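PDB 3IWA: FAD-dependent pyridine nucleotide-disulphide oxidoreductase from Desulfovibrio vulgaris, which probably uses bound FAD to pass electrons from a reduced pyridine nucleotide to an acceptor, as related disulphide oxidoreductases do. Local coordinates for residues 300-305 and 335-340; 353-358 and 401-406; 366-371 and 389-394; 395-400 and 427-432; 433-438 and 449-454. One frame throughout, in Å; residues are numbered along the deposited sequence.

Interaction 1 (300-305 and 335-340); sequences NLVTGK and GAVGSW
Leu301 and Ala336 tie two loops together through their backbones: Leu301 N donates to Ala336 O over 2.7 Å, nearly straight at 174°. The same oxygen receives a CA-H...O contact from Asn300, whose CA lies 3.5 Å from Ala336 O. Asn300 and Ala336 form a single bridge; just beyond it, 301-303 take helical backbone angles and the chain bends into a turn. The Asn300 side chain holds that turn from within. Its OD1 accepts from Val302 N at 2.9 Å, in the carbonyl plane, which makes an Asx turn, and also from Thr303 N, which stands above that plane, giving an Asx motif. Leu301 covers the most surface. Leu301 CB rests 3.7 Å from Val337 CG1, while Leu301 CD1 lies 3.7 Å from Gly335 C, in a residue whose backbone angles call for glycine. With chi1 of -57°, Val337 CG1 lies anti to its own carbonyl carbon and also reaches Val302 CG2 at 4.1 Å, the two valines crossing at about a right angle. On the 335-340 side, Glu436 of the second subunit accepts from Val337 N and Gly338 N with its two carboxylate oxygens. The contact is a loop-to-loop junction, joining the turn after strand 296-299 to the lead-in of strand 340-343, the first strand of the antiparallel sheet of the dimerisation domain.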
# COMPACT_ATOMS: atom_id res chain seq x y z
N ASN A 300 2.15 20.63 -2.51
CA ASN A 300 2.86 19.49 -2.01
C ASN A 300 2.09 19.07 -0.78
O ASN A 300 1.99 19.84 0.15
CB ASN A 300 4.30 19.88 -1.63
CG ASN A 300 5.11 18.71 -1.12
OD1 ASN A 300 4.76 18.07 -0.13
ND2 ASN A 300 6.19 18.43 -1.78
N LEU A 301 1.51 17.86 -0.76
CA LEU A 301 0.69 17.49 0.41
C LEU A 301 1.46 17.14 1.72
O LEU A 301 0.84 16.89 2.74
CB LEU A 301 -0.32 16.39 0.06
CG LEU A 301 -1.25 16.78 -1.10
CD1 LEU A 301 -1.98 15.55 -1.57
CD2 LEU A 301 -2.25 17.86 -0.70
N VAL A 302 2.78 17.10 1.68
CA VAL A 302 3.56 16.84 2.90
C VAL A 302 3.95 18.19 3.47
O VAL A 302 3.71 18.44 4.65
CB VAL A 302 4.83 16.04 2.67
CG1 VAL A 302 5.71 16.07 3.97
CG2 VAL A 302 4.52 14.60 2.26
N THR A 303 4.51 19.06 2.63
CA THR A 303 4.99 20.35 3.11
C THR A 303 3.92 21.39 3.29
O THR A 303 4.14 22.36 3.98
CB THR A 303 6.01 20.98 2.16
OG1 THR A 303 5.38 21.28 0.92
CG2 THR A 303 7.17 20.06 1.93
N GLY A 304 2.78 21.22 2.63
CA GLY A 304 1.70 22.21 2.65
C GLY A 304 2.02 23.43 1.80
O GLY A 304 1.34 24.45 1.86
N LYS A 305 3.08 23.33 1.02
CA LYS A 305 3.50 24.40 0.17
C LYS A 305 3.33 23.98 -1.28
O LYS A 305 3.18 22.79 -1.58
CB LYS A 305 4.97 24.78 0.44
CG LYS A 305 5.17 25.41 1.83
CD LYS A 305 6.41 26.34 1.88
CE LYS A 305 7.71 25.56 1.60
NZ LYS A 305 8.93 26.43 1.65
N GLY A 335 -3.46 17.62 -5.02
CA GLY A 335 -2.02 17.85 -4.98
C GLY A 335 -1.32 16.52 -5.04
O GLY A 335 -1.90 15.54 -5.46
N ALA A 336 -0.08 16.48 -4.56
CA ALA A 336 0.71 15.28 -4.62
C ALA A 336 1.69 15.19 -3.45
O ALA A 336 2.00 16.21 -2.80
CB ALA A 336 1.45 15.21 -5.93
N VAL A 337 2.14 13.95 -3.20
CA VAL A 337 3.25 13.70 -2.31
C VAL A 337 4.51 13.19 -3.02
O VAL A 337 5.56 13.11 -2.38
CB VAL A 337 2.87 12.73 -1.15
CG1 VAL A 337 1.68 13.31 -0.37
CG2 VAL A 337 2.59 11.34 -1.67
N GLY A 338 4.44 12.85 -4.30
CA GLY A 338 5.66 12.49 -5.05
C GLY A 338 6.10 11.02 -5.06
O GLY A 338 7.28 10.71 -5.10
N SER A 339 5.16 10.11 -5.04
CA SER A 339 5.46 8.70 -5.14
C SER A 339 6.22 8.36 -6.41
O SER A 339 5.95 8.91 -7.46
CB SER A 339 4.14 7.95 -5.13
OG SER A 339 3.38 8.33 -4.02
N TRP A 340 7.15 7.43 -6.34
CA TRP A 340 7.96 7.09 -7.51
C TRP A 340 8.51 5.67 -7.36
O TRP A 340 8.56 5.14 -6.26
CB TRP A 340 9.13 8.09 -7.69
CG TRP A 340 10.05 8.13 -6.50
CD1 TRP A 340 9.91 8.88 -5.38
CD2 TRP A 340 11.23 7.33 -6.29
NE1 TRP A 340 10.94 8.61 -4.49
CE2 TRP A 340 11.73 7.63 -5.02
CE3 TRP A 340 11.87 6.33 -7.03
CZ2 TRP A 340 12.89 7.02 -4.50
CZ3 TRP A 340 13.00 5.74 -6.52
CH2 TRP A 340 13.51 6.10 -5.28

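Interaction 2 (353-358 and 401-406); sequences GLTVEG and GIQGFS
Gly401 meets Gly353 as an antiparallel non-hydrogen-bonded pair, and with no side chain on either residue the two CA atoms come within 4.2 Å. Gly401 CA also directs a CA-H...O contact at Leu354 O (3.5 Å), which sits where a side chain on Gly401 would point and can come this close because there is none. Ile402 turns its side chain from the segment 353-358 and packs on helix 409-423. Gln403 follows, pointing back toward the contact, and its chain is bent at chi2 (86°), which folds CD round. Its amide then works from both ends. Gln403 NE2 donates to Leu354 O at 3.1 Å, with an angle of 151° at the hydrogen; the oxygen lies close to the amide plane, whereas the donor stands well above the carbonyl plane. Gln403 OE1 accepts from a water 2.9 Å away, which in turn accepts from Val356 N, the first residue of helix 356-361. Thr355, the N-cap of that helix, crosses Gln403 at about a right angle, with its CG2 4.2 Å from Gln403 NE2, while its OG1 caps the helix by accepting from Gly358 N at 3.0 Å. Farther along, Phe405 leans on helix 202-214. Strand 399-406 runs between strands 348-353 and 386-393 in the antiparallel sheet, with helix 409-423 against Ile402 and the start of helix 356-361 linked to Gln403 through a water and the flank of Thr355.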
# COMPACT_ATOMS: atom_id res chain seq x y z
N GLY A 353 7.18 11.37 -0.79
CA GLY A 353 7.41 12.41 0.16
C GLY A 353 8.88 12.83 0.15
O GLY A 353 9.60 12.64 -0.84
N LEU A 354 9.32 13.37 1.28
CA LEU A 354 10.65 13.94 1.40
C LEU A 354 11.71 12.94 1.80
O LEU A 354 11.44 11.99 2.54
CB LEU A 354 10.64 15.04 2.43
CG LEU A 354 9.59 16.11 2.25
CD1 LEU A 354 9.60 17.07 3.43
CD2 LEU A 354 9.82 16.82 0.93
N THR A 355 12.91 13.15 1.28
CA THR A 355 14.08 12.45 1.78
C THR A 355 14.53 13.24 3.00
O THR A 355 14.11 14.34 3.19
CB THR A 355 15.23 12.41 0.75
OG1 THR A 355 15.76 13.73 0.58
CG2 THR A 355 14.78 11.80 -0.62
N VAL A 356 15.41 12.68 3.81
CA VAL A 356 15.94 13.38 4.98
C VAL A 356 16.63 14.73 4.60
O VAL A 356 16.34 15.77 5.20
CB VAL A 356 16.91 12.45 5.80
CG1 VAL A 356 18.07 11.84 4.94
CG2 VAL A 356 17.47 13.20 7.02
N GLU A 357 17.48 14.69 3.58
CA GLU A 357 18.17 15.89 3.11
C GLU A 357 17.15 16.91 2.60
O GLU A 357 17.23 18.11 2.89
CB GLU A 357 19.18 15.54 1.99
CG GLU A 357 20.33 14.55 2.40
CD GLU A 357 19.98 13.02 2.25
OE1 GLU A 357 18.83 12.65 1.86
OE2 GLU A 357 20.90 12.19 2.54
N GLY A 358 16.15 16.41 1.87
CA GLY A 358 15.03 17.22 1.45
C GLY A 358 14.27 17.83 2.61
O GLY A 358 13.89 18.98 2.57
N GLY A 401 8.14 11.18 4.80
CA GLY A 401 8.57 10.43 3.66
C GLY A 401 9.06 9.05 4.00
O GLY A 401 9.30 8.71 5.17
N ILE A 402 9.21 8.26 2.95
CA ILE A 402 9.61 6.90 3.03
C ILE A 402 10.27 6.56 1.71
O ILE A 402 9.77 6.97 0.67
CB ILE A 402 8.41 5.98 3.35
CG1 ILE A 402 8.91 4.57 3.56
CG2 ILE A 402 7.33 6.01 2.25
CD1 ILE A 402 7.87 3.64 4.13
N GLN A 403 11.43 5.88 1.77
CA GLN A 403 12.08 5.33 0.60
C GLN A 403 12.64 3.94 0.85
O GLN A 403 12.80 3.54 1.95
CB GLN A 403 13.23 6.20 0.17
CG GLN A 403 12.86 7.60 -0.19
CD GLN A 403 12.81 8.48 0.96
OE1 GLN A 403 13.65 8.38 1.83
NE2 GLN A 403 11.83 9.37 1.00
N GLY A 404 12.97 3.20 -0.19
CA GLY A 404 13.52 1.88 0.00
C GLY A 404 14.22 1.32 -1.21
O GLY A 404 14.10 1.86 -2.32
N PHE A 405 14.91 0.21 -1.00
CA PHE A 405 15.54 -0.53 -2.07
C PHE A 405 15.42 -2.02 -1.79
O PHE A 405 15.51 -2.46 -0.65
CB PHE A 405 17.00 -0.08 -2.20
CG PHE A 405 17.77 -0.78 -3.28
CD1 PHE A 405 17.93 -0.20 -4.52
CD2 PHE A 405 18.37 -1.99 -3.04
CE1 PHE A 405 18.68 -0.80 -5.50
CE2 PHE A 405 19.11 -2.62 -4.03
CZ PHE A 405 19.27 -2.01 -5.27
N SER A 406 15.20 -2.79 -2.85
CA SER A 406 15.06 -4.24 -2.75
C SER A 406 15.32 -4.94 -4.08
O SER A 406 15.05 -4.40 -5.13
CB SER A 406 13.64 -4.62 -2.29
OG SER A 406 13.58 -6.01 -1.98
O HOH W 1 11.30 10.02 -1.96
O HOH W 2 15.75 9.63 3.41

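Interaction 3 (366-371 and 389-394); sequences AVNVHV and QLVVDR
Asn368 and Gln389 set their amides almost perpendicular, the two planes 83° apart. Asn368 OD1 and Gln389 NE2 approach to 3.0 Å, but the angle is too poor for a hydrogen bond, and NE2 is instead bonded to Ser201 OG. The other branch of the asparagine amide covers a methyl: Asn368 ND2 lies 3.5 Å from Val391 CG2. Chi1 of -157° puts CG roughly anti to the backbone N. On the same face, Gln389 CG lies 3.9 Å from His370 CB, and Ala366 CB meets Val391 CG1 at 4.2 Å. The opposite face carries Val367, Val369, Leu390 and Val392. There Val367 crosses Arg394 at about a right angle, its CG1 4.0 Å from Arg394 CG and also over one face of the guanidinium. In the backbone, Val367 with Val392 and Val369 with Leu390 are hydrogen-bonded pairs, each closed by two bonds; Val369 N to Leu390 O, at 2.9 Å, is nearly straight. Helix 356-361 packs on the face of Ala366 and Asn368, helix 449-461 on that of Val369 and Val392. Adjacent in chain order and antiparallel, the strands form a beta hairpin, its connection largely unmodelled, with 366-372 an outermost strand of the dimerisation-domain sheet within the chain.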
# COMPACT_ATOMS: atom_id res chain seq x y z
N ALA A 366 14.51 16.87 11.03
CA ALA A 366 14.11 15.54 10.59
C ALA A 366 15.15 14.52 10.91
O ALA A 366 16.32 14.82 10.94
CB ALA A 366 13.89 15.54 9.10
N VAL A 367 14.72 13.28 11.08
CA VAL A 367 15.64 12.18 11.26
C VAL A 367 15.31 11.06 10.29
O VAL A 367 14.16 10.78 10.01
CB VAL A 367 15.65 11.69 12.75
CG1 VAL A 367 14.34 12.00 13.44
CG2 VAL A 367 15.89 10.23 12.83
N ASN A 368 16.35 10.44 9.76
CA ASN A 368 16.23 9.33 8.88
C ASN A 368 16.44 8.04 9.66
O ASN A 368 17.54 7.78 10.17
CB ASN A 368 17.30 9.45 7.80
CG ASN A 368 16.96 8.69 6.53
OD1 ASN A 368 17.83 8.08 5.92
ND2 ASN A 368 15.72 8.76 6.10
N VAL A 369 15.39 7.23 9.74
CA VAL A 369 15.42 5.93 10.41
C VAL A 369 15.46 4.79 9.39
O VAL A 369 14.62 4.70 8.53
CB VAL A 369 14.14 5.80 11.25
CG1 VAL A 369 14.05 4.46 11.95
CG2 VAL A 369 14.06 6.93 12.24
N HIS A 370 16.43 3.91 9.47
CA HIS A 370 16.51 2.79 8.53
C HIS A 370 16.24 1.44 9.20
O HIS A 370 16.45 1.26 10.38
CB HIS A 370 17.86 2.76 7.82
CG HIS A 370 19.02 2.82 8.74
ND1 HIS A 370 19.61 1.69 9.26
CD2 HIS A 370 19.67 3.88 9.29
CE1 HIS A 370 20.59 2.04 10.08
NE2 HIS A 370 20.65 3.37 10.11
N VAL A 371 15.78 0.51 8.40
CA VAL A 371 15.47 -0.82 8.82
C VAL A 371 15.83 -1.71 7.66
O VAL A 371 15.57 -1.36 6.51
CB VAL A 371 13.97 -0.94 9.07
CG1 VAL A 371 13.59 -2.36 9.06
CG2 VAL A 371 13.59 -0.25 10.39
N GLN A 389 13.74 3.30 4.62
CA GLN A 389 14.13 4.46 5.38
C GLN A 389 12.89 5.33 5.54
O GLN A 389 12.14 5.52 4.59
CB GLN A 389 15.27 5.21 4.67
CG GLN A 389 16.57 4.36 4.46
CD GLN A 389 17.80 5.18 3.96
OE1 GLN A 389 18.95 4.74 4.07
NE2 GLN A 389 17.56 6.34 3.43
N LEU A 390 12.67 5.82 6.76
CA LEU A 390 11.49 6.54 7.14
C LEU A 390 11.94 7.88 7.62
O LEU A 390 12.89 7.96 8.42
CB LEU A 390 10.76 5.79 8.27
CG LEU A 390 9.31 6.16 8.62
CD1 LEU A 390 8.36 5.67 7.51
CD2 LEU A 390 8.86 5.56 10.04
N VAL A 391 11.29 8.94 7.13
CA VAL A 391 11.72 10.30 7.44
C VAL A 391 10.72 10.93 8.34
O VAL A 391 9.55 11.01 8.02
CB VAL A 391 11.91 11.17 6.16
CG1 VAL A 391 12.48 12.48 6.52
CG2 VAL A 391 12.84 10.47 5.16
N VAL A 392 11.17 11.40 9.50
CA VAL A 392 10.29 11.77 10.60
C VAL A 392 10.61 13.16 11.12
O VAL A 392 11.78 13.48 11.36
CB VAL A 392 10.45 10.76 11.76
CG1 VAL A 392 9.60 11.17 12.94
CG2 VAL A 392 10.11 9.36 11.29
N ASP A 393 9.59 13.97 11.36
CA ASP A 393 9.81 15.23 12.00
C ASP A 393 9.87 15.05 13.51
O ASP A 393 8.90 14.60 14.09
CB ASP A 393 8.67 16.19 11.69
CG ASP A 393 8.92 17.59 12.26
OD1 ASP A 393 10.07 18.04 12.16
OD2 ASP A 393 7.97 18.21 12.79
N ARG A 394 10.97 15.43 14.15
CA ARG A 394 11.11 15.26 15.62
C ARG A 394 9.98 15.84 16.47
O ARG A 394 9.34 15.10 17.21
CB ARG A 394 12.45 15.78 16.14
CG ARG A 394 13.54 14.71 16.24
CD ARG A 394 14.69 15.12 17.19
NE ARG A 394 15.95 14.57 16.70
CZ ARG A 394 16.49 13.40 17.06
NH1 ARG A 394 15.90 12.60 17.96
NH2 ARG A 394 17.65 13.02 16.51

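Interaction 4 (395-400 and 427-432)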
# COMPACT_ATOMS: atom_id res chain seq x y z
N PRO A 395 9.73 17.15 16.39
CA PRO A 395 8.73 17.73 17.30
C PRO A 395 7.26 17.34 17.13
O PRO A 395 6.48 17.41 18.08
CB PRO A 395 8.85 19.24 17.08
CG PRO A 395 9.87 19.44 15.97
CD PRO A 395 10.62 18.16 15.81
N THR A 396 6.86 17.00 15.92
CA THR A 396 5.45 16.64 15.66
C THR A 396 5.27 15.12 15.63
O THR A 396 4.16 14.63 15.73
CB THR A 396 5.02 17.17 14.31
OG1 THR A 396 5.89 16.64 13.30
CG2 THR A 396 5.07 18.72 14.31
N ARG A 397 6.37 14.41 15.45
CA ARG A 397 6.38 13.00 15.14
C ARG A 397 5.72 12.69 13.78
O ARG A 397 5.32 11.58 13.54
CB ARG A 397 5.72 12.19 16.27
CG ARG A 397 6.34 12.38 17.63
CD ARG A 397 5.55 11.63 18.75
NE ARG A 397 5.78 10.18 18.75
CZ ARG A 397 6.82 9.56 19.31
NH1 ARG A 397 7.79 10.24 19.94
NH2 ARG A 397 6.91 8.24 19.25
N ARG A 398 5.63 13.66 12.88
CA ARG A 398 5.00 13.42 11.56
C ARG A 398 5.96 12.65 10.69
O ARG A 398 7.17 12.85 10.77
CB ARG A 398 4.67 14.70 10.84
CG ARG A 398 3.36 15.27 11.15
CD ARG A 398 3.10 16.50 10.25
NE ARG A 398 3.07 16.14 8.83
CZ ARG A 398 3.47 16.93 7.83
NH1 ARG A 398 3.97 18.13 8.07
NH2 ARG A 398 3.38 16.49 6.58
N VAL A 399 5.41 11.73 9.91
CA VAL A 399 6.19 11.03 8.91
C VAL A 399 6.19 11.93 7.68
O VAL A 399 5.17 12.37 7.28
CB VAL A 399 5.61 9.63 8.62
CG1 VAL A 399 6.38 8.97 7.55
CG2 VAL A 399 5.64 8.75 9.91
N LEU A 400 7.37 12.24 7.14
CA LEU A 400 7.48 13.17 6.02
C LEU A 400 7.76 12.45 4.70
O LEU A 400 7.69 13.05 3.62
CB LEU A 400 8.59 14.21 6.28
CG LEU A 400 8.49 15.05 7.56
CD1 LEU A 400 9.73 15.92 7.88
CD2 LEU A 400 7.23 15.89 7.56
N PRO A 427 0.18 11.32 8.79
CA PRO A 427 0.37 10.32 9.81
C PRO A 427 1.56 10.64 10.71
O PRO A 427 2.49 11.38 10.31
CB PRO A 427 0.67 9.10 8.99
CG PRO A 427 1.43 9.64 7.84
CD PRO A 427 0.78 10.93 7.51
N THR A 428 1.54 10.08 11.92
CA THR A 428 2.62 10.22 12.88
C THR A 428 3.24 8.83 12.96
O THR A 428 2.75 7.91 12.33
CB THR A 428 2.11 10.66 14.29
OG1 THR A 428 1.22 9.65 14.82
CG2 THR A 428 1.40 12.03 14.26
N VAL A 429 4.30 8.69 13.75
CA VAL A 429 5.03 7.44 13.91
C VAL A 429 4.13 6.32 14.44
O VAL A 429 4.25 5.15 14.04
CB VAL A 429 6.21 7.66 14.86
CG1 VAL A 429 6.76 6.34 15.39
CG2 VAL A 429 7.30 8.48 14.13
N GLU A 430 3.22 6.68 15.32
CA GLU A 430 2.27 5.73 15.83
C GLU A 430 1.38 5.17 14.68
O GLU A 430 1.03 4.00 14.70
CB GLU A 430 1.44 6.34 16.99
CG GLU A 430 0.31 5.40 17.48
CD GLU A 430 0.09 5.44 19.00
OE1 GLU A 430 0.65 4.53 19.67
OE2 GLU A 430 -0.62 6.36 19.50
N ASP A 431 1.05 5.99 13.68
CA ASP A 431 0.22 5.52 12.60
C ASP A 431 0.96 4.52 11.79
O ASP A 431 0.33 3.62 11.24
CB ASP A 431 -0.27 6.63 11.72
CG ASP A 431 -1.26 7.50 12.42
OD1 ASP A 431 -2.19 6.96 13.04
OD2 ASP A 431 -1.08 8.71 12.40
N ILE A 432 2.29 4.63 11.74
CA ILE A 432 3.12 3.68 11.01
C ILE A 432 3.35 2.41 11.85
O ILE A 432 3.24 1.31 11.33
CB ILE A 432 4.47 4.28 10.60
CG1 ILE A 432 4.29 5.56 9.80
CG2 ILE A 432 5.29 3.26 9.81
CD1 ILE A 432 3.31 5.53 8.68
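The first torsions of Val399 and Ile432 turn CG2 and CG1 toward one another. In Val399, CG1 is anti to the backbone N (chi1 177°), which leaves CG2 anti to the carbonyl carbon; in Ile432, CG1 takes that position (chi1 -55°). The side chains reach each other tip to tip, and the 3.5 Å between Val399 CG2 and Ile432 CG1 is tighter than usual for carbon atoms. Backbone bonds fix the approach. Val399 N donates to Pro427 O over 3.0 Å and nearly straight, while Val429 N makes a weak bond to Arg397 O. The same oxygen takes a CA-H...O contact from Thr428, its CA 3.1 Å from Arg397 O. Thr428 is the N-cap of helix 429-433, and its own N donates to Asp431 OD2 at 3.0 Å, on the anti side of the carboxylate. Arg398 folds back over its own segment, with Leu400 CD2 3.8 Å above the centre of its guanidinium, and bonds through NH2 to Val302 O. Arg397, on the other hand, forms a salt bridge with Asp458 of helix 449-461. Helix 429-433 therefore starts against the beginning of strand 399-406, with helix 409-423 touching Pro427 and Ile432, and helix 449-461 touching Val429.

Interaction 5 (433-438 and 449-454); sequences SNAEVV and IVNVAG
Asn451, in the first turn of helix 449-461, bridges to the 433-438 connection at the dimer interface and fastens it to the helix. Its ND2 donates to Ala435 O at 3.1 Å with an angle of 175°. The oxygen lies in the plane of the asparagine amide, and the donor arrives on a carbonyl lone pair, so both groups are well aligned. With chi1 of -64°, CG is anti to the carbonyl carbon of Asn451, beside its backbone N. Ser433 O is also near, 3.0 Å from Asn451 ND2, but the angle rules out a hydrogen bond; Ile432 O, one residue earlier, does accept from this amide nitrogen. The other branch is engaged across the interface, where Asn451 OD1 accepts from Arg317 NE of the second subunit. Ala435 O has a further role in an inverse gamma turn centred on Glu436, accepting a weak bond from Val437 N at 2.9 Å. The turn projects Glu436 toward the second subunit while Ala435 and Val437 point back at the helix. Ala435 CB packs 4.3 Å from Val450 CG1, and Val437 reaches Asn451 tip to tip, with its CG2 4.1 Å from Asn451 OD1. At the other end, Ser433 and Gly454 bring their CA atoms within 4.3 Å. Ser433 OG lies 3.2 Å from Gly454 C, and its hydroxyl is hydrogen-bonded to Asn455 OD1, on the residue that follows Gly454. Val438 N, farther along, bonds to Asn417 OD1 of the second subunit.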
# COMPACT_ATOMS: atom_id res chain seq x y z
N SER A 433 3.59 2.55 13.14
CA SER A 433 3.60 1.40 14.08
C SER A 433 2.30 0.56 13.97
O SER A 433 2.32 -0.64 14.05
CB SER A 433 3.78 1.84 15.57
OG SER A 433 5.03 2.46 15.82
N ASN A 434 1.18 1.24 13.83
CA ASN A 434 -0.12 0.58 13.77
C ASN A 434 -0.69 0.35 12.36
O ASN A 434 -1.79 -0.16 12.26
CB ASN A 434 -1.13 1.38 14.60
CG ASN A 434 -0.88 1.26 16.07
OD1 ASN A 434 -0.24 0.34 16.52
ND2 ASN A 434 -1.39 2.21 16.85
N ALA A 435 0.04 0.72 11.30
CA ALA A 435 -0.47 0.65 9.93
C ALA A 435 -1.01 -0.73 9.68
O ALA A 435 -0.32 -1.70 9.92
CB ALA A 435 0.62 0.96 8.90
N GLU A 436 -2.21 -0.83 9.14
CA GLU A 436 -2.90 -2.11 9.08
C GLU A 436 -2.60 -2.79 7.75
O GLU A 436 -3.47 -2.98 6.90
CB GLU A 436 -4.40 -2.01 9.39
CG GLU A 436 -4.93 -3.37 9.72
CD GLU A 436 -6.41 -3.42 10.08
OE1 GLU A 436 -7.03 -2.37 10.31
OE2 GLU A 436 -6.93 -4.56 10.15
N VAL A 437 -1.33 -3.12 7.60
CA VAL A 437 -0.85 -3.74 6.40
C VAL A 437 -1.15 -5.21 6.47
O VAL A 437 -1.18 -5.81 7.53
CB VAL A 437 0.65 -3.51 6.14
CG1 VAL A 437 0.95 -2.00 6.04
CG2 VAL A 437 1.52 -4.18 7.20
N VAL A 438 -1.42 -5.74 5.30
CA VAL A 438 -1.77 -7.12 5.11
C VAL A 438 -0.59 -7.99 5.52
O VAL A 438 0.48 -7.82 4.95
CB VAL A 438 -2.10 -7.35 3.60
CG1 VAL A 438 -1.85 -8.76 3.22
CG2 VAL A 438 -3.54 -6.93 3.29
N ILE A 449 7.73 -5.15 8.08
CA ILE A 449 8.81 -4.19 8.11
C ILE A 449 8.35 -2.75 8.22
O ILE A 449 9.01 -1.95 8.84
CB ILE A 449 9.82 -4.41 6.95
CG1 ILE A 449 11.07 -3.54 7.19
CG2 ILE A 449 9.17 -4.17 5.61
CD1 ILE A 449 12.14 -3.66 6.15
N VAL A 450 7.17 -2.44 7.68
CA VAL A 450 6.63 -1.09 7.80
C VAL A 450 6.34 -0.73 9.26
O VAL A 450 6.64 0.38 9.70
CB VAL A 450 5.34 -0.91 6.98
CG1 VAL A 450 4.58 0.32 7.45
CG2 VAL A 450 5.68 -0.79 5.51
N ASN A 451 5.70 -1.66 9.98
CA ASN A 451 5.44 -1.48 11.41
C ASN A 451 6.77 -1.40 12.17
O ASN A 451 6.94 -0.60 13.06
CB ASN A 451 4.61 -2.66 11.98
CG ASN A 451 3.20 -2.78 11.39
OD1 ASN A 451 2.74 -3.88 11.14
ND2 ASN A 451 2.50 -1.65 11.20
N VAL A 452 7.72 -2.25 11.80
CA VAL A 452 9.03 -2.25 12.47
C VAL A 452 9.68 -0.87 12.28
O VAL A 452 10.21 -0.33 13.22
CB VAL A 452 9.91 -3.41 11.98
CG1 VAL A 452 11.39 -3.31 12.53
CG2 VAL A 452 9.24 -4.77 12.35
N ALA A 453 9.55 -0.26 11.11
CA ALA A 453 10.14 1.06 10.90
C ALA A 453 9.52 2.08 11.83
O ALA A 453 10.21 2.94 12.36
CB ALA A 453 10.00 1.52 9.44
N GLY A 454 8.20 2.01 12.02
CA GLY A 454 7.51 2.90 12.96
C GLY A 454 7.95 2.69 14.42
O GLY A 454 8.05 3.64 15.18

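Interaction 1 comes first along the chain and closes before the others open. Interaction 3 is nested inside the loop closed by interaction 2, the segments of interactions 2 and 4 alternate along the chain, both using strand 399-406, and interaction 5 follows last. Interactions 2 and 3, with centres about 8 Å apart, meet on neighbouring strands 399-406 and 386-393 of one antiparallel sheet; interaction 4 touches both, and its centre is about 12 Å from that of interaction 5. Interactions 1 and 5 lie farthest apart, about 21 Å between centres, yet Glu436 of interaction 5 bonds to Val337 and Gly338 of interaction 1 in the other subunit, so they face each other across the dimer.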